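Local coordinates for protein DNA polymerase III subunit beta (Pseudomonas aeruginosa, PDB 4TSZ) that forms a ring-shaped sliding clamp that tethers DNA polymerases and other proteins to DNA and makes synthesis processive, at residues 55-60 / 231-236; 141-146 / 177-182; 257-262 / 309-314. All blocks are in the same frame, centred on the assembly; numbering follows the deposited sequence.

Contact 1. Residues 55-60 / 231-236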
loop_
_atom_site.group_PDB
_atom_site.type_symbol
_atom_site.label_atom_id
_atom_site.label_comp_id
_atom_site.label_asym_id
_atom_site.label_seq_id
_atom_site.Cartn_x
_atom_site.Cartn_y
_atom_site.Cartn_z
ATOM N N VAL E 55 5.176 7.631 25.555
ATOM C CA VAL E 55 4.623 8.785 26.266
ATOM C C VAL E 55 4.917 10.068 25.477
ATOM O O VAL E 55 6.060 10.324 25.123
ATOM C CB VAL E 55 5.128 8.886 27.742
ATOM C CG1 VAL E 55 4.538 10.108 28.461
ATOM C CG2 VAL E 55 4.840 7.603 28.527
ATOM N N GLY E 56 3.874 10.848 25.221
ATOM C CA GLY E 56 3.955 12.152 24.570
ATOM C C GLY E 56 3.542 13.232 25.550
ATOM O O GLY E 56 2.653 13.012 26.375
ATOM N N ARG E 57 4.203 14.394 25.498
ATOM C CA ARG E 57 3.912 15.495 26.421
ATOM C C ARG E 57 3.634 16.805 25.698
ATOM O O ARG E 57 4.292 17.111 24.701
ATOM C CB ARG E 57 5.046 15.670 27.451
ATOM C CG ARG E 57 4.945 14.715 28.635
ATOM C CD ARG E 57 6.255 14.605 29.404
ATOM N NE ARG E 57 7.125 13.553 28.856
ATOM C CZ ARG E 57 8.139 13.755 28.009
ATOM N NH1 ARG E 57 8.458 14.984 27.624
ATOM N NH2 ARG E 57 8.853 12.729 27.562
ATOM N N VAL E 58 2.634 17.567 26.200
ATOM C CA VAL E 58 2.220 18.875 25.672
ATOM C C VAL E 58 2.032 19.857 26.821
ATOM O O VAL E 58 1.408 19.515 27.835
ATOM C CB VAL E 58 0.924 18.863 24.800
ATOM C CG1 VAL E 58 0.967 19.965 23.748
ATOM C CG2 VAL E 58 0.658 17.511 24.151
ATOM N N VAL E 59 2.529 21.098 26.641
ATOM C CA VAL E 59 2.343 22.181 27.606
ATOM C C VAL E 59 0.986 22.813 27.267
ATOM O O VAL E 59 0.744 23.155 26.109
ATOM C CB VAL E 59 3.504 23.222 27.584
ATOM C CG1 VAL E 59 3.243 24.363 28.563
ATOM C CG2 VAL E 59 4.846 22.561 27.883
ATOM N N LEU E 60 0.096 22.928 28.261
ATOM C CA LEU E 60 -1.237 23.514 28.088
ATOM C C LEU E 60 -1.199 25.018 28.388
ATOM O O LEU E 60 -0.718 25.420 29.448
ATOM C CB LEU E 60 -2.278 22.785 28.963
ATOM C CG LEU E 60 -2.430 21.278 28.708
ATOM C CD1 LEU E 60 -3.138 20.600 29.855
ATOM C CD2 LEU E 60 -3.148 21.001 27.376
ATOM N N GLU E 231 10.047 15.435 23.598
ATOM C CA GLU E 231 8.687 15.381 23.061
ATOM C C GLU E 231 8.069 13.999 23.350
ATOM O O GLU E 231 6.849 13.895 23.518
ATOM C CB GLU E 231 8.640 15.738 21.559
ATOM C CG GLU E 231 9.597 14.955 20.670
ATOM C CD GLU E 231 9.663 15.406 19.223
ATOM O OE1 GLU E 231 9.654 14.530 18.328
ATOM O OE2 GLU E 231 9.757 16.632 18.982
ATOM N N PHE E 232 8.931 12.950 23.445
ATOM C CA PHE E 232 8.522 11.581 23.748
ATOM C C PHE E 232 9.470 10.794 24.659
ATOM O O PHE E 232 10.675 11.044 24.690
ATOM C CB PHE E 232 8.176 10.775 22.466
ATOM C CG PHE E 232 9.333 10.187 21.666
ATOM C CD1 PHE E 232 9.971 9.022 22.083
ATOM C CD2 PHE E 232 9.734 10.760 20.458
ATOM C CE1 PHE E 232 11.030 8.475 21.342
ATOM C CE2 PHE E 232 10.801 10.213 19.713
ATOM C CZ PHE E 232 11.442 9.076 20.164
ATOM N N THR E 233 8.902 9.810 25.372
ATOM C CA THR E 233 9.618 8.840 26.191
ATOM C C THR E 233 9.195 7.463 25.688
ATOM O O THR E 233 8.005 7.118 25.707
ATOM C CB THR E 233 9.390 9.019 27.705
ATOM O OG1 THR E 233 9.824 10.317 28.096
ATOM C CG2 THR E 233 10.135 7.973 28.531
ATOM N N PHE E 234 10.171 6.703 25.204
ATOM C CA PHE E 234 9.965 5.354 24.707
ATOM C C PHE E 234 10.540 4.392 25.727
ATOM O O PHE E 234 11.688 4.549 26.133
ATOM C CB PHE E 234 10.634 5.174 23.323
ATOM C CG PHE E 234 10.804 3.745 22.848
ATOM C CD1 PHE E 234 11.914 2.993 23.227
ATOM C CD2 PHE E 234 9.882 3.169 21.990
ATOM C CE1 PHE E 234 12.070 1.677 22.792
ATOM C CE2 PHE E 234 10.047 1.856 21.540
ATOM C CZ PHE E 234 11.141 1.118 21.945
ATOM N N THR E 235 9.750 3.397 26.133
ATOM C CA THR E 235 10.212 2.356 27.046
ATOM C C THR E 235 9.877 1.000 26.459
ATOM O O THR E 235 8.755 0.779 26.011
ATOM C CB THR E 235 9.669 2.526 28.482
ATOM O OG1 THR E 235 9.782 3.889 28.888
ATOM C CG2 THR E 235 10.405 1.655 29.482
ATOM N N SER E 236 10.857 0.102 26.440
ATOM C CA SER E 236 10.663 -1.257 25.960
ATOM C C SER E 236 11.223 -2.233 26.964
ATOM O O SER E 236 12.284 -2.001 27.535
ATOM C CB SER E 236 11.337 -1.459 24.602
ATOM O OG SER E 236 11.231 -2.800 24.151
#
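Val-55 and Thr-233 form an antiparallel hydrogen-bonded pair where the start of segment 55-60 lies antiparallel to the start of segment 231-236. The two segment axes come within 4.8 Å, at 167° between their directions. Val-55 N bonds to Thr-233 O and Thr-233 N to Val-55 O, each at 2.9 Å. Gly-56 and Phe-232 follow as a non-hydrogen-bonded pair. Val-55 O also takes a CA-H...O contact from Phe-232 CA at 3.1 Å. Beyond this the pairing weakens: Arg-57 N reaches Glu-231 O at 3.3 Å in a weak bond. This is the seam between the N-terminal and central domains of the beta clamp. It makes one continuous antiparallel sheet from strands of both. The side chains of Val-55 and Thr-233 share a face, with their CB atoms 4.3 Å apart. The Arg-57 chain bends at chi3 (-88°), which sets NE. Its NH2 meets Thr-233 OG1 at 2.7 Å. The hydroxyl sits at the guanidinium edge, but the bond is bent (128° at the hydrogen) and weak. The stronger hold on this group is from NH1 to Gly-230 O. Phe-232 lies on the other face, and its ring leads off toward Leu-208 of helix 199-208.

Contact 2. Residues 141-146 / 177-182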
loop_
_atom_site.group_PDB
_atom_site.type_symbol
_atom_site.label_atom_id
_atom_site.label_comp_id
_atom_site.label_asym_id
_atom_site.label_seq_id
_atom_site.Cartn_x
_atom_site.Cartn_y
_atom_site.Cartn_z
ATOM N N ASP E 141 18.958 0.730 11.502
ATOM C CA ASP E 141 18.673 0.591 10.073
ATOM C C ASP E 141 19.741 -0.185 9.289
ATOM O O ASP E 141 19.394 -0.846 8.318
ATOM C CB ASP E 141 18.382 1.951 9.417
ATOM C CG ASP E 141 17.077 2.616 9.843
ATOM O OD1 ASP E 141 16.201 1.916 10.412
ATOM O OD2 ASP E 141 16.923 3.831 9.589
ATOM N N ARG E 142 21.014 -0.143 9.723
ATOM C CA ARG E 142 22.069 -0.894 9.037
ATOM C C ARG E 142 22.033 -2.385 9.374
ATOM O O ARG E 142 22.700 -3.167 8.703
ATOM C CB ARG E 142 23.487 -0.321 9.327
ATOM C CG ARG E 142 23.798 1.051 8.725
ATOM C CD ARG E 142 23.962 1.034 7.226
ATOM N NE ARG E 142 24.094 2.384 6.677
ATOM C CZ ARG E 142 25.250 2.968 6.382
ATOM N NH1 ARG E 142 26.397 2.330 6.583
ATOM N NH2 ARG E 142 25.269 4.195 5.881
ATOM N N THR E 143 21.285 -2.787 10.418
ATOM C CA THR E 143 21.281 -4.182 10.862
ATOM C C THR E 143 19.944 -4.884 11.009
ATOM O O THR E 143 19.946 -6.115 11.046
ATOM C CB THR E 143 22.051 -4.307 12.202
ATOM O OG1 THR E 143 21.314 -3.624 13.217
ATOM C CG2 THR E 143 23.489 -3.779 12.124
ATOM N N SER E 144 18.825 -4.133 11.145
ATOM C CA SER E 144 17.489 -4.674 11.448
ATOM C C SER E 144 16.951 -5.795 10.577
ATOM O O SER E 144 16.262 -6.667 11.098
ATOM C CB SER E 144 16.451 -3.577 11.660
ATOM O OG SER E 144 16.118 -2.923 10.446
ATOM N N PHE E 145 17.317 -5.816 9.279
ATOM C CA PHE E 145 16.880 -6.856 8.334
ATOM C C PHE E 145 17.369 -8.260 8.748
ATOM O O PHE E 145 16.750 -9.240 8.344
ATOM C CB PHE E 145 17.391 -6.521 6.923
ATOM C CG PHE E 145 18.894 -6.687 6.757
ATOM C CD1 PHE E 145 19.444 -7.923 6.425
ATOM C CD2 PHE E 145 19.756 -5.616 6.967
ATOM C CE1 PHE E 145 20.820 -8.090 6.317
ATOM C CE2 PHE E 145 21.141 -5.781 6.846
ATOM C CZ PHE E 145 21.660 -7.009 6.489
ATOM N N ALA E 146 18.505 -8.358 9.501
ATOM C CA ALA E 146 19.095 -9.647 9.889
ATOM C C ALA E 146 18.484 -10.302 11.111
ATOM O O ALA E 146 18.774 -11.471 11.361
ATOM C CB ALA E 146 20.609 -9.541 10.041
ATOM N N ARG E 177 22.453 -15.623 8.679
ATOM C CA ARG E 177 23.171 -14.403 8.367
ATOM C C ARG E 177 23.211 -13.501 9.586
ATOM O O ARG E 177 22.390 -13.637 10.495
ATOM C CB ARG E 177 22.541 -13.672 7.162
ATOM C CG ARG E 177 21.279 -12.858 7.512
ATOM C CD ARG E 177 20.129 -13.547 6.902
ATOM N NE ARG E 177 18.826 -12.917 7.124
ATOM C CZ ARG E 177 18.299 -11.973 6.353
ATOM N NH1 ARG E 177 19.028 -11.395 5.407
ATOM N NH2 ARG E 177 17.056 -11.560 6.561
ATOM N N LEU E 178 24.166 -12.573 9.589
ATOM C CA LEU E 178 24.356 -11.636 10.683
ATOM C C LEU E 178 24.674 -10.258 10.129
ATOM O O LEU E 178 25.338 -10.146 9.105
ATOM C CB LEU E 178 25.496 -12.152 11.600
ATOM C CG LEU E 178 25.911 -11.296 12.819
ATOM C CD1 LEU E 178 26.378 -12.171 13.942
ATOM C CD2 LEU E 178 27.001 -10.276 12.455
ATOM N N ALA E 179 24.202 -9.214 10.827
ATOM C CA ALA E 179 24.504 -7.820 10.530
ATOM C C ALA E 179 24.997 -7.152 11.823
ATOM O O ALA E 179 24.439 -7.380 12.898
ATOM C CB ALA E 179 23.287 -7.101 9.994
ATOM N N MET E 180 26.055 -6.360 11.719
ATOM C CA MET E 180 26.603 -5.619 12.850
ATOM C C MET E 180 27.099 -4.238 12.440
ATOM O O MET E 180 27.608 -4.062 11.335
ATOM C CB MET E 180 27.647 -6.423 13.639
ATOM C CG MET E 180 28.968 -6.577 12.931
ATOM S SD MET E 180 30.173 -7.636 13.752
ATOM C CE MET E 180 30.422 -6.764 15.206
ATOM N N CYS E 181 26.893 -3.252 13.309
ATOM C CA CYS E 181 27.342 -1.883 13.063
ATOM C C CYS E 181 27.898 -1.307 14.358
ATOM O O CYS E 181 27.273 -1.471 15.404
ATOM C CB CYS E 181 26.217 -1.021 12.496
ATOM S SG CYS E 181 26.774 0.587 11.873
ATOM N N SER E 182 29.090 -0.688 14.301
ATOM C CA SER E 182 29.756 -0.103 15.470
ATOM C C SER E 182 30.023 1.376 15.242
ATOM O O SER E 182 30.414 1.771 14.142
ATOM C CB SER E 182 31.076 -0.821 15.751
ATOM O OG SER E 182 30.914 -2.224 15.871
#
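Ala-146 and Ala-179 meet through their methyl groups, CB to CB at 3.6 Å. The loop that follows helix 133-141 packs here on strand 177-184 of the sheet in the central domain of the clamp. The loop includes a short 3-10 segment, 144-146, closed by Ala-146 N bonding to Thr-143 O.

The apolar contacts run along the strand. Ala-179 CB also touches the Phe-145 ring at CZ, 3.9 Å away. Thr-143 stands over the next part of the strand. Its CG2 lies 3.6 Å from Cys-181 N and close to Cys-181 CB. The methyl is anti to the carbonyl carbon, while OG1 (chi1 67°) sits between the backbone N and the carbonyl carbon. OG1 bonds back to Leu-139 O in the helix. Leu-178 and Met-180 point away from the loop. Leu-178 packs on an apolar side chain of the bound peptide, so the opposite side of this strand contributes to the peptide site.

The polar contacts gather round Arg-177. Its NE pairs with Asp-174, and NH1 makes a salt bridge to Asp-328 in the C-terminal domain. NH1 also lies at the edge of the Phe-145 ring, 3.6 Å from CD1, with ring and guanidinium planes 61° apart. NH2 comes within 2.9 Å of Phe-145 O, but the angle is too poor for a hydrogen bond. Ala-146 CA sits 4.1 Å above one face of the Arg-177 guanidinium, displaced toward the rim.

Contact 3. Residues 257-262 / 309-314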
loop_
_atom_site.group_PDB
_atom_site.type_symbol
_atom_site.label_atom_id
_atom_site.label_comp_id
_atom_site.label_asym_id
_atom_site.label_seq_id
_atom_site.Cartn_x
_atom_site.Cartn_y
_atom_site.Cartn_z
ATOM N N LEU E 257 39.588 -11.551 -1.624
ATOM C CA LEU E 257 39.033 -10.200 -1.564
ATOM C C LEU E 257 38.464 -9.778 -2.911
ATOM O O LEU E 257 39.173 -9.711 -3.913
ATOM C CB LEU E 257 40.020 -9.157 -0.988
ATOM C CG LEU E 257 39.600 -7.654 -1.045
ATOM C CD1 LEU E 257 38.304 -7.360 -0.249
ATOM C CD2 LEU E 257 40.716 -6.764 -0.550
ATOM N N VAL E 258 37.158 -9.515 -2.915
ATOM C CA VAL E 258 36.415 -9.109 -4.098
ATOM C C VAL E 258 35.917 -7.689 -3.875
ATOM O O VAL E 258 35.320 -7.392 -2.841
ATOM C CB VAL E 258 35.251 -10.095 -4.415
ATOM C CG1 VAL E 258 34.543 -9.734 -5.719
ATOM C CG2 VAL E 258 35.747 -11.535 -4.468
ATOM N N VAL E 259 36.201 -6.812 -4.829
ATOM C CA VAL E 259 35.720 -5.436 -4.828
ATOM C C VAL E 259 34.844 -5.319 -6.074
ATOM O O VAL E 259 35.312 -5.559 -7.192
ATOM C CB VAL E 259 36.826 -4.351 -4.771
ATOM C CG1 VAL E 259 36.210 -2.951 -4.761
ATOM C CG2 VAL E 259 37.738 -4.545 -3.559
ATOM N N GLY E 260 33.575 -5.016 -5.854
ATOM C CA GLY E 260 32.611 -4.874 -6.933
ATOM C C GLY E 260 31.766 -3.633 -6.784
ATOM O O GLY E 260 31.773 -2.982 -5.733
ATOM N N ASP E 261 31.049 -3.295 -7.855
ATOM C CA ASP E 261 30.138 -2.163 -7.871
ATOM C C ASP E 261 28.837 -2.628 -7.219
ATOM O O ASP E 261 28.246 -3.616 -7.666
ATOM C CB ASP E 261 29.897 -1.678 -9.317
ATOM C CG ASP E 261 29.049 -0.421 -9.382
ATOM O OD1 ASP E 261 29.608 0.674 -9.243
ATOM O OD2 ASP E 261 27.822 -0.541 -9.526
ATOM N N ARG E 262 28.405 -1.930 -6.149
ATOM C CA ARG E 262 27.184 -2.255 -5.403
ATOM C C ARG E 262 25.947 -2.319 -6.318
ATOM O O ARG E 262 25.211 -3.300 -6.262
ATOM C CB ARG E 262 26.962 -1.260 -4.257
ATOM C CG ARG E 262 25.900 -1.715 -3.256
ATOM C CD ARG E 262 25.174 -0.541 -2.634
ATOM N NE ARG E 262 24.285 0.138 -3.586
ATOM C CZ ARG E 262 23.021 -0.205 -3.813
ATOM N NH1 ARG E 262 22.481 -1.235 -3.175
ATOM N NH2 ARG E 262 22.288 0.475 -4.684
ATOM N N GLN E 309 31.742 -7.929 -13.920
ATOM C CA GLN E 309 33.162 -7.618 -13.780
ATOM C C GLN E 309 33.408 -7.165 -12.346
ATOM O O GLN E 309 32.657 -6.345 -11.820
ATOM C CB GLN E 309 33.609 -6.547 -14.785
ATOM C CG GLN E 309 33.937 -7.103 -16.160
ATOM C CD GLN E 309 34.451 -6.024 -17.072
ATOM O OE1 GLN E 309 33.697 -5.410 -17.833
ATOM N NE2 GLN E 309 35.748 -5.756 -17.007
ATOM N N VAL E 310 34.409 -7.757 -11.691
ATOM C CA VAL E 310 34.773 -7.447 -10.302
ATOM C C VAL E 310 36.295 -7.271 -10.196
ATOM O O VAL E 310 37.014 -7.737 -11.072
ATOM C CB VAL E 310 34.262 -8.525 -9.294
ATOM C CG1 VAL E 310 32.733 -8.538 -9.186
ATOM C CG2 VAL E 310 34.806 -9.922 -9.612
ATOM N N GLU E 311 36.782 -6.621 -9.122
ATOM C CA GLU E 311 38.213 -6.491 -8.857
ATOM C C GLU E 311 38.559 -7.715 -8.022
ATOM O O GLU E 311 38.209 -7.782 -6.833
ATOM C CB GLU E 311 38.542 -5.204 -8.081
ATOM C CG GLU E 311 38.596 -3.941 -8.927
ATOM C CD GLU E 311 38.760 -2.650 -8.143
ATOM O OE1 GLU E 311 39.480 -2.652 -7.115
ATOM O OE2 GLU E 311 38.175 -1.628 -8.566
ATOM N N TYR E 312 39.129 -8.736 -8.684
ATOM C CA TYR E 312 39.532 -9.988 -8.046
ATOM C C TYR E 312 40.688 -10.661 -8.774
ATOM O O TYR E 312 40.647 -10.837 -9.995
ATOM C CB TYR E 312 38.352 -10.970 -7.857
ATOM C CG TYR E 312 38.776 -12.275 -7.216
ATOM C CD1 TYR E 312 39.166 -12.321 -5.878
ATOM C CD2 TYR E 312 38.873 -13.445 -7.966
ATOM C CE1 TYR E 312 39.626 -13.502 -5.300
ATOM C CE2 TYR E 312 39.317 -14.638 -7.394
ATOM C CZ TYR E 312 39.690 -14.660 -6.059
ATOM O OH TYR E 312 40.131 -15.826 -5.487
ATOM N N ASN E 313 41.709 -11.048 -8.002
ATOM C CA ASN E 313 42.887 -11.774 -8.460
ATOM C C ASN E 313 43.137 -12.887 -7.440
ATOM O O ASN E 313 43.373 -12.611 -6.256
ATOM C CB ASN E 313 44.106 -10.846 -8.612
ATOM N N GLY E 314 42.994 -14.128 -7.891
ATOM C CA GLY E 314 43.181 -15.302 -7.050
ATOM C C GLY E 314 42.594 -16.559 -7.647
ATOM O O GLY E 314 42.221 -16.582 -8.825
HETATM O O HOH W 1 42.398 -12.244 -3.336
#
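Val-259 and Glu-311 lie side by side and point the same way, with their CB atoms 3.8 Å apart. The Glu-311 chain is extended beyond CG, and its OE1 stays near Val-259 CB and CG1. OE2 has a weak hydrogen bond to Gln-337 NE2.

Val-258 meets two other side chains. Its CG1, anti to the backbone N (chi1 -175°), reaches Val-310 CB at 3.8 Å. Its CG2 approaches Tyr-312 CD1, also at 3.8 Å. The valine thus touches Val-310 with one branch and the tyrosine with the other. Leu-287 of strand 282-288 packs against all three.

The backbones are joined by a single antiparallel bridge. Val-259 N donates to Glu-311 O at 3.0 Å. Glu-311 N donates back to Val-259 O at 2.6 Å. Strand 256-261 is, within this chain, an outermost strand of an eight-stranded sheet. Segment 309-314 runs on from strand 303-309, at the edge, within this chain, of a four-stranded sheet. The bridge ties the loop leaving strand 303-309 to the sheet that the central and C-terminal domains share.

Tyr-312 turns its ring edge to the strand, with CD1 3.3 Å from Leu-257 O. Its OH bonds to Gly-315 O, which ties the ring to its own loop. Gly-314 N lies over one ring face, toward the rim. A water donates to Asn-313 O at 3.1 Å and accepts a weak bond from Leu-257 N.

In the fold
The three contacts are spread along the chain of one clamp subunit. Contact 1 joins the N-terminal and central domains, contact 2 lies within the central domain, and contact 3 within the C-terminal domain. Contact 2 falls between the two segments of contact 1 in sequence, and contact 3 comes after both. Contacts 1 and 3 are on opposite sides of the chain's centre, with their own centres about 49 Å apart. Contacts 2 and 3 have centres about 23 Å apart and reach the same eight-stranded sheet, which runs from the central into the C-terminal domain. Two such shared sheets link the three domains into an arc, and two subunits complete the ring.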